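Local coordinates for protein alkane monooxygenase (Geobacillus thermodenitrificans, PDB 3B9N) that belongs to the luciferase-like monooxygenase family and is built on a TIM-barrel fold, at residues A[58-63]-A[135-140]. Residues are numbered along the deposited sequence; the frame is centred on the assembly and turned at random.
Sequences DVVGIY and VTSHLP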
ATOM      1  N   ASP A  58      -2.902   6.604   1.349  1.00 25.67           N
ATOM      2  CA  ASP A  58      -3.881   7.679   1.473  1.00 26.42           C
ATOM      3  C   ASP A  58      -4.169   8.013   2.924  1.00 26.31           C
ATOM      4  O   ASP A  58      -3.740   7.306   3.832  1.00 27.22           O
ATOM      5  CB  ASP A  58      -5.187   7.297   0.760  1.00 26.50           C
ATOM      6  CG  ASP A  58      -6.141   8.472   0.614  1.00 26.81           C
ATOM      7  OD1 ASP A  58      -5.774   9.467  -0.059  1.00 28.71           O
ATOM      8  OD2 ASP A  58      -7.262   8.407   1.174  1.00 26.40           O
ATOM      9  N   VAL A  59      -4.882   9.116   3.122  1.00 27.64           N
ATOM     10  CA  VAL A  59      -5.295   9.585   4.441  1.00 27.89           C
ATOM     11  C   VAL A  59      -6.578  10.392   4.276  1.00 27.20           C
ATOM     12  O   VAL A  59      -6.771  11.075   3.275  1.00 29.93           O
ATOM     13  CB  VAL A  59      -4.252  10.518   5.093  1.00 27.80           C
ATOM     14  CG1 VAL A  59      -2.973   9.764   5.377  1.00 30.04           C
ATOM     15  CG2 VAL A  59      -3.982  11.711   4.181  1.00 26.66           C
ATOM     16  N   VAL A  60      -7.464  10.309   5.254  1.00 27.82           N
ATOM     17  CA  VAL A  60      -8.694  11.074   5.189  1.00 29.20           C
ATOM     18  C   VAL A  60      -8.694  12.035   6.373  1.00 30.28           C
ATOM     19  O   VAL A  60      -9.660  12.759   6.619  1.00 29.52           O
ATOM     20  CB  VAL A  60      -9.931  10.153   5.218  1.00 30.03           C
ATOM     21  CG1 VAL A  60     -10.067   9.450   3.868  1.00 29.92           C
ATOM     22  CG2 VAL A  60      -9.809   9.132   6.346  1.00 28.70           C
ATOM     23  N   GLY A  61      -7.574  12.026   7.088  1.00 29.26           N
ATOM     24  CA  GLY A  61      -7.398  12.898   8.230  1.00 29.15           C
ATOM     25  C   GLY A  61      -6.337  13.935   7.911  1.00 30.33           C
ATOM     26  O   GLY A  61      -5.718  13.900   6.844  1.00 29.52           O
ATOM     27  N   ILE A  62      -6.128  14.866   8.834  1.00 30.22           N
ATOM     28  CA  ILE A  62      -5.133  15.913   8.656  1.00 29.54           C
ATOM     29  C   ILE A  62      -4.106  15.809   9.777  1.00 29.42           C
ATOM     30  O   ILE A  62      -4.450  15.453  10.902  1.00 29.14           O
ATOM     31  CB  ILE A  62      -5.791  17.316   8.702  1.00 28.86           C
ATOM     32  CG1 ILE A  62      -6.884  17.416   7.635  1.00 27.78           C
ATOM     33  CG2 ILE A  62      -4.734  18.396   8.474  1.00 29.90           C
ATOM     34  CD1 ILE A  62      -7.625  18.739   7.630  1.00 27.05           C
ATOM     35  N   TYR A  63      -2.850  16.104   9.463  1.00 29.07           N
ATOM     36  CA  TYR A  63      -1.775  16.052  10.447  1.00 30.87           C
ATOM     37  C   TYR A  63      -1.785  17.351  11.265  1.00 32.77           C
ATOM     38  O   TYR A  63      -1.118  18.332  10.921  1.00 31.39           O
ATOM     39  CB  TYR A  63      -0.436  15.862   9.727  1.00 31.97           C
ATOM     40  CG  TYR A  63      -0.263  14.489   9.105  1.00 35.06           C
ATOM     41  CD1 TYR A  63       0.581  13.535   9.689  1.00 36.13           C
ATOM     42  CD2 TYR A  63      -0.965  14.127   7.954  1.00 36.84           C
ATOM     43  CE1 TYR A  63       0.720  12.254   9.143  1.00 36.99           C
ATOM     44  CE2 TYR A  63      -0.835  12.849   7.401  1.00 37.07           C
ATOM     45  CZ  TYR A  63       0.010  11.918   8.001  1.00 36.48           C
ATOM     46  OH  TYR A  63       0.142  10.662   7.457  1.00 37.10           O
ATOM     47  N   VAL A 135      -6.948  -0.628   5.733  1.00 28.32           N
ATOM     48  CA  VAL A 135      -6.386   0.216   6.764  1.00 29.89           C
ATOM     49  C   VAL A 135      -7.403   0.782   7.744  1.00 31.58           C
ATOM     50  O   VAL A 135      -8.542   1.121   7.407  1.00 32.22           O
ATOM     51  CB  VAL A 135      -5.605   1.408   6.128  1.00 30.09           C
ATOM     52  CG1 VAL A 135      -6.372   2.712   6.260  1.00 26.79           C
ATOM     53  CG2 VAL A 135      -4.235   1.542   6.738  1.00 29.66           C
ATOM     54  N   THR A 136      -7.011   0.847   9.004  1.00 34.31           N
ATOM     55  CA  THR A 136      -7.882   1.434  10.038  1.00 38.09           C
ATOM     56  C   THR A 136      -7.119   2.731  10.177  1.00 41.60           C
ATOM     57  O   THR A 136      -5.913   2.734  10.092  1.00 43.25           O
ATOM     58  CB  THR A 136      -7.816   0.673  11.393  1.00 37.00           C
ATOM     59  OG1 THR A 136      -6.512   0.815  11.973  1.00 36.78           O
ATOM     60  CG2 THR A 136      -8.113  -0.777  11.198  1.00 35.42           C
ATOM     61  N   SER A 137      -7.804   3.841  10.328  1.00 44.54           N
ATOM     62  CA  SER A 137      -7.102   5.104  10.440  1.00 47.04           C
ATOM     63  C   SER A 137      -6.874   5.547  11.862  1.00 48.94           C
ATOM     64  O   SER A 137      -7.381   4.971  12.796  1.00 50.01           O
ATOM     65  CB  SER A 137      -7.875   6.215   9.705  1.00 45.76           C
ATOM     66  OG  SER A 137      -8.235   5.768   8.382  1.00 43.99           O
ATOM     67  N   HIS A 138      -6.081   6.593  12.019  1.00 51.17           N
ATOM     68  CA  HIS A 138      -5.815   7.180  13.339  1.00 53.47           C
ATOM     69  C   HIS A 138      -6.189   8.640  13.314  1.00 53.95           C
ATOM     70  O   HIS A 138      -7.221   9.018  13.866  1.00 54.77           O
ATOM     71  CB  HIS A 138      -4.349   7.017  13.726  1.00 53.50           C
ATOM     72  CG  HIS A 138      -3.380   7.312  12.618  1.00 55.59           C
ATOM     73  ND1 HIS A 138      -3.112   6.394  11.628  1.00 56.73           N
ATOM     74  CD2 HIS A 138      -2.599   8.391  12.351  1.00 55.95           C
ATOM     75  CE1 HIS A 138      -2.211   6.889  10.798  1.00 55.86           C
ATOM     76  NE2 HIS A 138      -1.881   8.101  11.213  1.00 55.75           N
ATOM     77  N   LEU A 139      -5.351   9.460  12.677  1.00 53.90           N
ATOM     78  CA  LEU A 139      -5.634  10.903  12.484  1.00 53.79           C
ATOM     79  C   LEU A 139      -7.077  11.285  12.807  1.00 53.72           C
ATOM     80  O   LEU A 139      -8.007  10.994  12.059  1.00 53.62           O
ATOM     81  CB  LEU A 139      -5.283  11.279  11.040  1.00 54.21           C
ATOM     82  CG  LEU A 139      -3.879  10.894  10.549  1.00 54.25           C
ATOM     83  CD1 LEU A 139      -3.817  10.864   9.002  1.00 55.73           C
ATOM     84  CD2 LEU A 139      -2.911  11.921  11.087  1.00 53.87           C
ATOM     85  N   PRO A 140      -7.260  11.956  13.957  1.00 53.98           N
ATOM     86  CA  PRO A 140      -8.505  12.454  14.562  1.00 53.15           C
ATOM     87  C   PRO A 140      -9.502  13.222  13.701  1.00 51.83           C
ATOM     88  O   PRO A 140     -10.726  12.951  13.785  1.00 50.94           O
ATOM     89  CB  PRO A 140      -8.017  13.314  15.730  1.00 53.82           C
ATOM     90  CG  PRO A 140      -6.759  12.671  16.121  1.00 53.00           C
ATOM     91  CD  PRO A 140      -6.110  12.332  14.800  1.00 52.94           C
TER
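Leu139 lays one of its methyls on the ring of Tyr63 and sets the other against both that ring and Val59. CD2 stands 4.0 Å from the centroid of the Tyr63 ring and only 5° off its normal, a CH-pi contact squarely over one face. The second branch works closer to the hydroxyl end: CD1 is 3.9 Å from Tyr63 CE2. The same CD1 also lies 3.9 Å from Val59 CG1, with Val59 CB similarly near, so this methyl has an aromatic and an aliphatic neighbour at once. Leu139 carries its CG opposite the carbonyl carbon (chi1 -52°), and the fork spreads both methyls against the other loop. Both segments are loops that follow strands of the parallel barrel: 58-63 comes after strand 53-57, and the loop 135-140 leaves the end of strand 130-135; the contact therefore joins two loops at the C-terminal ends of strands in a TIM barrel. At Gly61 the backbones draw together, their CA atoms 5.0 Å apart at Gly61 and Leu139, and Leu139 CB rests on Gly61 CA at 3.9 Å. Tyr63 starts out from its backbone away from the other loop, yet chi1 of -70° swings the ring back beneath Leu139. Its OH is hydrogen-bonded to Gln79 OE1, which ties down the far end of the ring, while His311 meets it nearly at right angles. Toward the barrel, Val60 CG2 comes within 4.2 Å of Ser137 OG, a loose touch; that hydroxyl's hydrogen bond is made with Ser106 OG.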